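PDB 4B2N: 70 kDa protein, which cleaves rubber, poly(cis-1,4-isoprene), oxidatively as an extracellular dioxygenase carrying two covalently bound c-type haems. Local coordinates for residues A[128-131]-A[132-135]; A[309-312]-A[313-317]; A[654-657]-A[658-662]. One frame throughout, in Å; residues are numbered along the deposited sequence.

Interaction 1. Residues A[128-131]-A[132-135]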
ATOM      1  N   ILE A 128     -19.621 -29.395  -6.384  1.00 19.53           N
ATOM      2  CA  ILE A 128     -18.479 -30.260  -6.079  1.00 22.16           C
ATOM      3  C   ILE A 128     -17.155 -29.619  -6.529  1.00 20.43           C
ATOM      4  O   ILE A 128     -17.127 -28.654  -7.326  1.00 20.51           O
ATOM      5  CB  ILE A 128     -18.633 -31.656  -6.720  1.00 23.89           C
ATOM      6  CG1 ILE A 128     -18.652 -31.486  -8.234  1.00 24.90           C
ATOM      7  CG2 ILE A 128     -19.818 -32.446  -6.099  1.00 24.07           C
ATOM      8  CD1 ILE A 128     -18.347 -32.777  -8.971  1.00 30.69           C
ATOM      9  N   ARG A 129     -16.056 -30.101  -5.992  1.00 20.19           N
ATOM     10  CA  ARG A 129     -14.746 -29.387  -6.164  1.00 20.80           C
ATOM     11  C   ARG A 129     -14.340 -29.505  -7.615  1.00 19.73           C
ATOM     12  O   ARG A 129     -14.223 -30.618  -8.146  1.00 19.28           O
ATOM     13  CB  ARG A 129     -13.661 -30.059  -5.303  1.00 23.08           C
ATOM     14  CG  ARG A 129     -12.211 -29.578  -5.556  1.00 23.93           C
ATOM     15  CD  ARG A 129     -11.173 -30.363  -4.725  1.00 22.96           C
ATOM     16  NE  ARG A 129     -11.828 -30.468  -3.440  1.00 22.26           N
ATOM     17  CZ  ARG A 129     -11.828 -29.522  -2.530  1.00 21.29           C
ATOM     18  NH1 ARG A 129     -11.061 -28.411  -2.656  1.00 20.64           N
ATOM     19  NH2 ARG A 129     -12.597 -29.725  -1.481  1.00 22.48           N
ATOM     20  N   PRO A 130     -14.118 -28.364  -8.286  1.00 20.18           N
ATOM     21  CA  PRO A 130     -13.659 -28.505  -9.634  1.00 18.70           C
ATOM     22  C   PRO A 130     -12.127 -28.814  -9.648  1.00 20.03           C
ATOM     23  O   PRO A 130     -11.452 -28.559  -8.662  1.00 19.56           O
ATOM     24  CB  PRO A 130     -13.983 -27.158 -10.234  1.00 18.70           C
ATOM     25  CG  PRO A 130     -13.766 -26.196  -9.067  1.00 19.06           C
ATOM     26  CD  PRO A 130     -14.348 -26.962  -7.884  1.00 18.72           C
ATOM     27  N   PRO A 131     -11.616 -29.454 -10.709  1.00 20.27           N
ATOM     28  CA  PRO A 131     -10.217 -29.907 -10.601  1.00 20.31           C
ATOM     29  C   PRO A 131      -9.283 -28.751 -10.810  1.00 20.69           C
ATOM     30  O   PRO A 131      -8.084 -28.878 -10.515  1.00 20.65           O
ATOM     31  CB  PRO A 131     -10.074 -30.930 -11.717  1.00 21.28           C
ATOM     32  CG  PRO A 131     -11.166 -30.609 -12.699  1.00 22.03           C
ATOM     33  CD  PRO A 131     -12.314 -30.144 -11.817  1.00 21.34           C
ATOM     34  N   ASP A 132      -9.824 -27.639 -11.323  1.00 18.02           N
ATOM     35  CA  ASP A 132      -9.016 -26.390 -11.384  1.00 16.87           C
ATOM     36  C   ASP A 132      -9.239 -25.432 -10.183  1.00 16.89           C
ATOM     37  O   ASP A 132      -8.955 -24.225 -10.264  1.00 15.86           O
ATOM     38  CB  ASP A 132      -9.245 -25.663 -12.699  1.00 17.52           C
ATOM     39  CG  ASP A 132     -10.715 -25.256 -12.899  1.00 17.30           C
ATOM     40  OD1 ASP A 132     -11.555 -25.640 -12.083  1.00 16.98           O
ATOM     41  OD2 ASP A 132     -10.971 -24.520 -13.860  1.00 17.63           O
ATOM     42  N   PHE A 133      -9.718 -25.980  -9.048  1.00 17.68           N
ATOM     43  CA  PHE A 133     -10.063 -25.197  -7.878  1.00 16.47           C
ATOM     44  C   PHE A 133      -8.926 -24.196  -7.526  1.00 17.07           C
ATOM     45  O   PHE A 133      -9.135 -23.026  -7.326  1.00 15.21           O
ATOM     46  CB  PHE A 133     -10.278 -26.140  -6.693  1.00 16.53           C
ATOM     47  CG  PHE A 133     -10.486 -25.427  -5.374  1.00 17.80           C
ATOM     48  CD1 PHE A 133     -11.656 -24.706  -5.134  1.00 16.90           C
ATOM     49  CD2 PHE A 133      -9.480 -25.461  -4.355  1.00 18.20           C
ATOM     50  CE1 PHE A 133     -11.832 -24.054  -3.902  1.00 18.06           C
ATOM     51  CE2 PHE A 133      -9.657 -24.806  -3.119  1.00 18.91           C
ATOM     52  CZ  PHE A 133     -10.843 -24.074  -2.912  1.00 17.77           C
ATOM     53  N   GLU A 134      -7.702 -24.677  -7.460  1.00 16.45           N
ATOM     54  CA  GLU A 134      -6.636 -23.843  -6.953  1.00 17.68           C
ATOM     55  C   GLU A 134      -6.423 -22.641  -7.908  1.00 16.75           C
ATOM     56  O   GLU A 134      -6.319 -21.479  -7.497  1.00 16.09           O
ATOM     57  CB  GLU A 134      -5.403 -24.781  -6.772  1.00 20.30           C
ATOM     58  CG  GLU A 134      -4.354 -24.232  -5.842  1.00 24.39           C
ATOM     59  CD  GLU A 134      -3.150 -25.161  -5.761  1.00 22.46           C
ATOM     60  OE1 GLU A 134      -3.312 -26.391  -5.478  1.00 22.26           O
ATOM     61  OE2 GLU A 134      -2.060 -24.600  -5.977  1.00 26.81           O
ATOM     62  N   GLU A 135      -6.520 -22.871  -9.208  1.00 17.05           N
ATOM     63  CA  GLU A 135      -6.481 -21.768 -10.149  1.00 16.31           C
ATOM     64  C   GLU A 135      -7.678 -20.824 -10.049  1.00 16.68           C
ATOM     65  O   GLU A 135      -7.528 -19.617 -10.199  1.00 15.29           O
ATOM     66  CB  GLU A 135      -6.370 -22.296 -11.577  1.00 19.18           C
ATOM     67  CG  GLU A 135      -6.398 -21.171 -12.624  1.00 21.53           C
ATOM     68  CD  GLU A 135      -6.072 -21.696 -14.031  1.00 25.25           C
ATOM     69  OE1 GLU A 135      -6.858 -22.460 -14.623  1.00 23.80           O
ATOM     70  OE2 GLU A 135      -4.980 -21.405 -14.508  1.00 27.26           O
TER
HETATM   71  O   HOH W   1      -6.915 -27.248  -8.063  1.00 23.20           O
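Arg-129 reaches over one face of the Phe-133 ring, and the two side chains approach at a slant. The guanidinium does not lie flat on the ring: the two planes stand 76° apart, so it meets the aromatic surface through one nitrogen, NH1, which sits near the rim of the face and 3.8 Å from CD2 of Phe-133. Arg-129 CZ lies almost over the ring but 5.2 Å from the centroid of Phe-133, so any cation-pi attraction is weak at most. The arginine chain leaves with CG trans to its own nitrogen (chi1 170°), runs straight through CD and then bends at chi3, which turns its end toward the phenylalanine. There NH1 is held by the carbonyl oxygen of His-118, while Phe-119 offers the arginine a further cation-pi partner and Trp-124 meets the Phe-133 ring.

Next to this pair, Pro-130 CG lies 4.2 Å from Phe-133 CB. Asp-132 crosses Pro-130 at about a right angle: its CG stands between its own N and carbonyl carbon (chi1 60°), bringing OD1 to 3.4 Å from Pro-130 CB. Its second oxygen, OD2, accepts a hydrogen bond from the amide of Ile-546, which ties this segment to a distant loop. Asp-132 occupies the N-cap position of the helix that follows; its side chain makes no capping bond.

The backbone closes through Phe-133 N and Pro-130 O at 3.1 Å. Water 1 links the next step, donating to Pro-131 O and accepting from Glu-134 N at 2.8 Å. The Phe-133 to Pro-130 bond closes a type I beta turn, round which these side chains and water 1 gather, and the turn leads a proline-rich loop into the first turn of helix 133-141.

Interaction 2. Residues A[309-312]-A[313-317]. With HEC (heme c), chain C.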
ATOM      1  N   ASP A 309      11.060   5.761   9.038  1.00 15.78           N
ATOM      2  CA  ASP A 309      11.746   5.079  10.168  1.00 15.34           C
ATOM      3  C   ASP A 309      10.758   4.222  11.008  1.00 15.03           C
ATOM      4  O   ASP A 309      11.163   3.312  11.769  1.00 14.30           O
ATOM      5  CB  ASP A 309      12.440   6.096  11.081  1.00 14.72           C
ATOM      6  CG  ASP A 309      13.579   5.446  11.891  1.00 15.27           C
ATOM      7  OD1 ASP A 309      14.408   4.683  11.316  1.00 14.88           O
ATOM      8  OD2 ASP A 309      13.669   5.694  13.111  1.00 15.25           O
ATOM      9  N   ASN A 310       9.481   4.530  10.878  1.00 14.47           N
ATOM     10  CA  ASN A 310       8.473   3.965  11.739  1.00 14.74           C
ATOM     11  C   ASN A 310       7.985   2.670  11.164  1.00 14.70           C
ATOM     12  O   ASN A 310       7.966   2.509   9.972  1.00 15.09           O
ATOM     13  CB  ASN A 310       7.313   4.951  12.004  1.00 14.49           C
ATOM     14  CG  ASN A 310       6.004   4.470  11.419  1.00 13.71           C
ATOM     15  OD1 ASN A 310       5.250   3.836  12.073  1.00 13.59           O
ATOM     16  ND2 ASN A 310       5.744   4.819  10.154  1.00 14.97           N
ATOM     17  N   VAL A 311       7.657   1.711  12.027  1.00 13.07           N
ATOM     18  CA  VAL A 311       7.063   0.484  11.526  1.00 15.45           C
ATOM     19  C   VAL A 311       5.707   0.228  12.147  1.00 15.61           C
ATOM     20  O   VAL A 311       5.061  -0.779  11.806  1.00 16.44           O
ATOM     21  CB  VAL A 311       7.970  -0.752  11.775  1.00 15.96           C
ATOM     22  CG1 VAL A 311       9.315  -0.507  11.114  1.00 15.89           C
ATOM     23  CG2 VAL A 311       8.089  -1.019  13.294  1.00 14.80           C
ATOM     24  N   HIS A 312       5.236   1.151  13.002  1.00 16.04           N
ATOM     25  CA  HIS A 312       3.887   0.977  13.653  1.00 15.20           C
ATOM     26  C   HIS A 312       2.827   1.047  12.630  1.00 15.87           C
ATOM     27  O   HIS A 312       1.860   0.250  12.630  1.00 16.43           O
ATOM     28  CB  HIS A 312       3.677   2.023  14.750  1.00 15.66           C
ATOM     29  CG  HIS A 312       4.458   1.726  15.971  1.00 15.22           C
ATOM     30  ND1 HIS A 312       4.196   2.286  17.153  1.00 15.36           N
ATOM     31  CD2 HIS A 312       5.549   0.860  16.168  1.00 15.25           C
ATOM     32  CE1 HIS A 312       5.088   1.832  18.091  1.00 15.65           C
ATOM     33  NE2 HIS A 312       5.891   0.934  17.500  1.00 15.31           N
ATOM     34  N   SER A 313       2.991   1.965  11.670  1.00 15.48           N
ATOM     35  CA  SER A 313       2.055   1.940  10.526  1.00 16.83           C
ATOM     36  C   SER A 313       2.077   0.570   9.793  1.00 17.99           C
ATOM     37  O   SER A 313       1.002   0.011   9.409  1.00 18.74           O
ATOM     38  CB  SER A 313       2.374   3.070   9.561  1.00 17.91           C
ATOM     39  OG  SER A 313       3.728   2.954   9.130  1.00 18.35           O
ATOM     40  N   GLU A 314       3.269  -0.020   9.633  1.00 16.53           N
ATOM     41  CA  GLU A 314       3.378  -1.277   8.877  1.00 15.65           C
ATOM     42  C   GLU A 314       2.696  -2.366   9.678  1.00 15.63           C
ATOM     43  O   GLU A 314       2.198  -3.372   9.137  1.00 15.78           O
ATOM     44  CB  GLU A 314       4.870  -1.634   8.698  1.00 13.97           C
ATOM     45  CG  GLU A 314       5.612  -0.588   7.861  1.00 15.15           C
ATOM     46  CD  GLU A 314       7.018  -1.006   7.461  1.00 17.01           C
ATOM     47  OE1 GLU A 314       7.423  -2.176   7.775  1.00 19.65           O
ATOM     48  OE2 GLU A 314       7.715  -0.123   6.870  1.00 17.27           O
ATOM     49  N   MET A 315       2.666  -2.141  10.989  1.00 15.43           N
ATOM     50  CA  MET A 315       2.032  -3.095  11.914  1.00 15.17           C
ATOM     51  C   MET A 315       0.525  -3.132  11.996  1.00 16.16           C
ATOM     52  O   MET A 315      -0.023  -4.104  12.550  1.00 16.14           O
ATOM     53  CB  MET A 315       2.588  -2.899  13.322  1.00 14.13           C
ATOM     54  CG  MET A 315       4.005  -3.415  13.542  1.00 14.84           C
ATOM     55  SD  MET A 315       4.735  -2.693  15.050  1.00 14.59           S
ATOM     56  CE  MET A 315       3.910  -3.678  16.251  1.00 12.57           C
ATOM     57  N   ALA A 316      -0.164  -2.158  11.380  1.00 17.14           N
ATOM     58  CA  ALA A 316      -1.616  -2.014  11.557  1.00 17.11           C
ATOM     59  C   ALA A 316      -2.388  -3.365  11.455  1.00 17.14           C
ATOM     60  O   ALA A 316      -3.186  -3.716  12.350  1.00 17.24           O
ATOM     61  CB  ALA A 316      -2.156  -1.036  10.532  1.00 18.57           C
ATOM     62  N   PHE A 317      -2.163  -4.131  10.378  1.00 17.27           N
ATOM     63  CA  PHE A 317      -3.028  -5.345  10.212  1.00 16.41           C
ATOM     64  C   PHE A 317      -2.695  -6.420  11.220  1.00 17.04           C
ATOM     65  O   PHE A 317      -3.524  -7.319  11.521  1.00 17.26           O
ATOM     66  CB  PHE A 317      -2.911  -5.891   8.789  1.00 17.34           C
ATOM     67  CG  PHE A 317      -3.776  -5.153   7.809  1.00 19.56           C
ATOM     68  CD1 PHE A 317      -5.159  -5.287   7.840  1.00 19.39           C
ATOM     69  CD2 PHE A 317      -3.197  -4.297   6.874  1.00 19.45           C
ATOM     70  CE1 PHE A 317      -5.963  -4.587   6.896  1.00 22.05           C
ATOM     71  CE2 PHE A 317      -3.973  -3.621   5.938  1.00 20.01           C
ATOM     72  CZ  PHE A 317      -5.354  -3.752   5.959  1.00 20.64           C
TER
HETATM   73 FE   HEC C 700      -0.017  -2.274   3.239  1.00 12.72          FE
HETATM   74  CHA HEC C 700       0.726   1.086   2.662  1.00 12.17           C
HETATM   75  CHB HEC C 700       3.136  -2.724   4.727  1.00 12.20           C
HETATM   76  CHC HEC C 700      -0.927  -5.438   4.494  1.00 12.80           C
HETATM   77  CHD HEC C 700      -2.769  -2.079   1.313  1.00 12.71           C
HETATM   78  NA  HEC C 700       1.517  -1.147   3.644  1.00 12.51           N
HETATM   79  C1A HEC C 700       1.740   0.188   3.189  1.00 12.76           C
HETATM   80  C2A HEC C 700       3.110   0.640   3.378  1.00 12.89           C
HETATM   81  C3A HEC C 700       3.836  -0.427   3.981  1.00 12.45           C
HETATM   82  C4A HEC C 700       2.844  -1.502   4.103  1.00 12.89           C
HETATM   83  CMA HEC C 700       5.313  -0.460   4.320  1.00 13.07           C
HETATM   84  CAA HEC C 700       3.743   2.009   3.018  1.00 12.98           C
HETATM   85  CBA HEC C 700       4.033   1.960   1.516  1.00 12.66           C
HETATM   86  CGA HEC C 700       4.491   3.301   0.970  1.00 13.12           C
HETATM   87  O1A HEC C 700       3.898   4.393   1.271  1.00 13.21           O
HETATM   88  O2A HEC C 700       5.417   3.212   0.159  1.00 14.42           O
HETATM   89  NB  HEC C 700       0.874  -3.673   4.437  1.00 12.51           N
HETATM   90  C1B HEC C 700       2.141  -3.756   4.861  1.00 12.98           C
HETATM   91  C2B HEC C 700       2.479  -4.940   5.636  1.00 12.39           C
HETATM   92  C3B HEC C 700       1.300  -5.715   5.585  1.00 11.59           C
HETATM   93  C4B HEC C 700       0.399  -4.901   4.778  1.00 13.61           C
HETATM   94  CMB HEC C 700       3.804  -5.128   6.258  1.00 12.86           C
HETATM   95  CAB HEC C 700       0.978  -7.030   6.246  1.00 12.22           C
HETATM   96  CBB HEC C 700       0.995  -7.003   7.666  1.00 11.05           C
HETATM   97  NC  HEC C 700      -1.490  -3.579   3.002  1.00 12.69           N
HETATM   98  C1C HEC C 700      -1.816  -4.807   3.548  1.00 13.19           C
HETATM   99  C2C HEC C 700      -3.054  -5.400   2.982  1.00 13.55           C
HETATM  100  C3C HEC C 700      -3.583  -4.363   2.070  1.00 13.07           C
HETATM  101  C4C HEC C 700      -2.610  -3.274   2.121  1.00 12.64           C
HETATM  102  CMC HEC C 700      -3.615  -6.754   3.404  1.00 13.55           C
HETATM  103  CAC HEC C 700      -4.839  -4.377   1.254  1.00 14.24           C
HETATM  104  CBC HEC C 700      -5.994  -4.897   1.848  1.00 14.03           C
HETATM  105  ND  HEC C 700      -0.864  -0.742   2.199  1.00 12.62           N
HETATM  106  C1D HEC C 700      -1.983  -0.858   1.486  1.00 12.80           C
HETATM  107  C2D HEC C 700      -2.368   0.345   0.821  1.00 12.27           C
HETATM  108  C3D HEC C 700      -1.354   1.265   1.229  1.00 12.76           C
HETATM  109  C4D HEC C 700      -0.478   0.494   2.104  1.00 12.34           C
HETATM  110  CMD HEC C 700      -3.510   0.648  -0.081  1.00 12.63           C
HETATM  111  CAD HEC C 700      -1.364   2.717   0.903  1.00 13.05           C
HETATM  112  CBD HEC C 700      -2.403   3.211   1.984  1.00 13.50           C
HETATM  113  CGD HEC C 700      -2.684   4.681   1.776  1.00 15.14           C
HETATM  114  O1D HEC C 700      -3.750   5.058   1.225  1.00 15.60           O
HETATM  115  O2D HEC C 700      -1.742   5.480   2.098  1.00 14.68           O
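Asn-310 and Ser-313 face each other through a two-way exchange. The amide oxygen OD1 takes the backbone N-H of Ser-313 at 3.0 Å, almost straight at 171° and on a lone pair in the carbonyl plane, while ND2 donates at 2.9 Å to Ser-313 OG, which sits 20° out of the amide plane. OD1 also takes a weak bond from His-312 N, two residues on, as in an Asx turn. ND2 also bonds to Ser-307 O, so the amide is fixed in rotation from both ends.

His-312 and Met-315 lie side by side and point the same way. The sulfur approaches the imidazole obliquely, with SD 3.8 Å from His-312 CD2, and its chain bends at chi3 (77°). Val-311 CG2 crosses toward the same sulfur at 4.1 Å. The imidazole is bound at both nitrogens, ND1 to Trp-449 O and NE2 to Glu-333, and its ring stacks with Trp-449 and Tyr-452. Met-315 N bonds to Val-311 O at 2.9 Å, an early turn of the helix.

Toward the haem, Glu-314 extends its chain until OE2 comes 3.5 Å from the haem methyl CMA, and Phe-317 CE2 lies 3.4 Å from haem C1C.

Helix 312-319 thus runs along the haem pocket, with helix 333-345 packed against Val-311, Glu-314 and Met-315, strand 299-300 touching Asn-310, Ser-313 and Glu-314, and helix 253-261 meeting Ala-316 and Phe-317.

Interaction 3. Residues A[654-657]-A[658-662]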
ATOM      1  N   ALA A 654       9.545   9.893 -25.552  1.00 22.99           N
ATOM      2  CA  ALA A 654      10.927   9.902 -25.032  1.00 22.76           C
ATOM      3  C   ALA A 654      10.905   9.638 -23.545  1.00 21.77           C
ATOM      4  O   ALA A 654      11.732   8.847 -23.022  1.00 22.53           O
ATOM      5  CB  ALA A 654      11.641  11.225 -25.315  1.00 22.06           C
ATOM      6  N   LEU A 655       9.951  10.274 -22.870  1.00 21.42           N
ATOM      7  CA  LEU A 655       9.829  10.104 -21.422  1.00 21.30           C
ATOM      8  C   LEU A 655       9.442   8.668 -21.118  1.00 20.83           C
ATOM      9  O   LEU A 655       9.968   8.094 -20.151  1.00 20.74           O
ATOM     10  CB  LEU A 655       8.765  11.037 -20.883  1.00 22.02           C
ATOM     11  CG  LEU A 655       9.135  12.504 -20.583  1.00 23.11           C
ATOM     12  CD1 LEU A 655       7.811  13.234 -20.380  1.00 21.55           C
ATOM     13  CD2 LEU A 655      10.041  12.632 -19.342  1.00 23.54           C
ATOM     14  N   ILE A 656       8.576   8.059 -21.931  1.00 21.12           N
ATOM     15  CA  ILE A 656       8.262   6.628 -21.699  1.00 21.10           C
ATOM     16  C   ILE A 656       9.455   5.710 -21.863  1.00 22.69           C
ATOM     17  O   ILE A 656       9.696   4.798 -21.042  1.00 20.83           O
ATOM     18  CB  ILE A 656       7.061   6.162 -22.543  1.00 22.16           C
ATOM     19  CG1 ILE A 656       5.771   6.691 -21.910  1.00 20.82           C
ATOM     20  CG2 ILE A 656       6.989   4.646 -22.648  1.00 21.72           C
ATOM     21  CD1 ILE A 656       4.674   6.848 -22.977  1.00 21.71           C
ATOM     22  N   GLU A 657      10.221   5.925 -22.926  1.00 22.58           N
ATOM     23  CA  GLU A 657      11.421   5.165 -23.121  1.00 21.88           C
ATOM     24  C   GLU A 657      12.369   5.338 -21.939  1.00 21.92           C
ATOM     25  O   GLU A 657      13.011   4.376 -21.492  1.00 19.65           O
ATOM     26  CB  GLU A 657      12.119   5.645 -24.394  1.00 23.49           C
ATOM     27  CG  GLU A 657      12.945   4.513 -24.944  1.00 25.07           C
ATOM     28  CD  GLU A 657      12.118   3.375 -25.516  1.00 24.56           C
ATOM     29  OE1 GLU A 657      10.866   3.478 -25.609  1.00 27.46           O
ATOM     30  OE2 GLU A 657      12.724   2.327 -25.811  1.00 24.82           O
ATOM     31  N   TYR A 658      12.501   6.573 -21.448  1.00 21.26           N
ATOM     32  CA  TYR A 658      13.356   6.786 -20.292  1.00 20.19           C
ATOM     33  C   TYR A 658      12.854   5.999 -19.047  1.00 20.15           C
ATOM     34  O   TYR A 658      13.650   5.380 -18.307  1.00 21.12           O
ATOM     35  CB  TYR A 658      13.444   8.277 -19.995  1.00 21.13           C
ATOM     36  CG  TYR A 658      14.241   8.561 -18.741  1.00 21.70           C
ATOM     37  CD1 TYR A 658      15.545   8.065 -18.605  1.00 20.69           C
ATOM     38  CD2 TYR A 658      13.709   9.329 -17.710  1.00 19.88           C
ATOM     39  CE1 TYR A 658      16.278   8.312 -17.470  1.00 18.86           C
ATOM     40  CE2 TYR A 658      14.444   9.589 -16.548  1.00 18.93           C
ATOM     41  CZ  TYR A 658      15.733   9.075 -16.465  1.00 18.00           C
ATOM     42  OH  TYR A 658      16.503   9.317 -15.400  1.00 18.93           O
ATOM     43  N   ILE A 659      11.556   5.960 -18.853  1.00 20.04           N
ATOM     44  CA  ILE A 659      11.016   5.286 -17.651  1.00 21.18           C
ATOM     45  C   ILE A 659      11.284   3.764 -17.701  1.00 20.89           C
ATOM     46  O   ILE A 659      11.411   3.078 -16.641  1.00 21.64           O
ATOM     47  CB  ILE A 659       9.536   5.630 -17.421  1.00 21.30           C
ATOM     48  CG1 ILE A 659       9.412   7.111 -17.008  1.00 22.34           C
ATOM     49  CG2 ILE A 659       8.913   4.688 -16.338  1.00 20.11           C
ATOM     50  CD1 ILE A 659       8.067   7.724 -17.277  1.00 18.87           C
ATOM     51  N   LYS A 660      11.309   3.221 -18.928  1.00 20.40           N
ATOM     52  CA  LYS A 660      11.733   1.837 -19.139  1.00 19.63           C
ATOM     53  C   LYS A 660      13.107   1.535 -18.520  1.00 20.46           C
ATOM     54  O   LYS A 660      13.333   0.421 -18.120  1.00 21.14           O
ATOM     55  CB  LYS A 660      11.737   1.481 -20.645  1.00 20.14           C
ATOM     56  CG  LYS A 660      10.376   1.521 -21.297  1.00 18.18           C
ATOM     57  CD  LYS A 660      10.495   1.117 -22.777  1.00 21.17           C
ATOM     58  CE  LYS A 660       9.195   1.222 -23.565  1.00 20.53           C
ATOM     59  NZ  LYS A 660       9.427   1.030 -25.040  1.00 20.69           N
ATOM     60  N   THR A 661      14.012   2.525 -18.481  1.00 18.92           N
ATOM     61  CA  THR A 661      15.319   2.316 -17.932  1.00 20.57           C
ATOM     62  C   THR A 661      15.362   2.457 -16.400  1.00 23.96           C
ATOM     63  O   THR A 661      16.394   2.165 -15.798  1.00 24.30           O
ATOM     64  CB  THR A 661      16.378   3.286 -18.461  1.00 20.70           C
ATOM     65  OG1 THR A 661      16.054   4.581 -18.051  1.00 19.91           O
ATOM     66  CG2 THR A 661      16.471   3.307 -20.007  1.00 20.98           C
ATOM     67  N   LEU A 662      14.270   2.915 -15.784  1.00 22.67           N
ATOM     68  CA  LEU A 662      14.268   3.112 -14.319  1.00 23.19           C
ATOM     69  C   LEU A 662      13.818   1.833 -13.591  1.00 25.82           C
ATOM     70  O   LEU A 662      13.924   1.710 -12.406  1.00 28.94           O
ATOM     71  CB  LEU A 662      13.408   4.318 -13.945  1.00 20.12           C
ATOM     72  CG  LEU A 662      13.793   5.674 -14.568  1.00 19.60           C
ATOM     73  CD1 LEU A 662      12.725   6.682 -14.198  1.00 19.47           C
ATOM     74  CD2 LEU A 662      15.153   6.082 -14.020  1.00 18.73           C
ATOM     75  OXT LEU A 662      13.429   0.804 -14.150  1.00 32.37           O
TER
HETATM   76  O   HOH W   2      11.561   0.338 -27.320  1.00 39.24           O
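Glu-657 and Lys-660 form a salt bridge three residues apart on the last turns of the C-terminal alpha-helix, 649-660. Glu-657 OE1 receives Lys-660 NZ at 2.9 Å, on the syn side and 30° out of the carboxylate plane. The glutamate chain bends at chi2 (70°) to meet a lysine that is fully extended, and the two cross at a slant. The other oxygen, OE2, is doubly supplied: the backbone N-H of Asn-356 donates to it, as does water 2 at 2.8 Å. That water accepts a weak bond from Lys-660 NZ in turn, joining the two charged ends a second time. Such pairing would be expected to favour the ionised carboxylate in this largely buried place.

The helix backbone satisfies itself in the usual way, Tyr-658 N to Ala-654 O, Ile-659 N to Leu-655 O and Lys-660 N to Ile-656 O. Alongside, the aliphatic part of Lys-660 passes Ile-656, with Lys-660 CE 4.2 Å from Ile-656 CG2. Leu-655 and Ile-659 belong to the pocket of the second haem c, and helices 357-369 and 524-528 pack on the same helix.

Beyond Lys-660 the pattern changes. Leu-662 N reaches Ile-659 O, three residues back, and Tyr-658 O accepts twice from Thr-661: from the backbone N at 2.9 Å and from OG1, in the carbonyl plane, at a short 2.5 Å.

Interaction 1 is the peripheral member of the three, partly buried and away from the annotated sites, whereas interactions 2 and 3 are buried and each supplies residues to a different haem c pocket. None touches another; the centres of interactions 2 and 3 are about 33 Å apart. No helix is shared. Two of the contacts, 128-135 and 309-317, join a loop to the beginning of a helix, the first through a backbone turn with a water, the second through a side-chain amide. Interaction 3 instead lies at a helix end, the C-terminal one, where the side-chain contact is an ion pair rather than proline packing or a sulfur beside an imidazole.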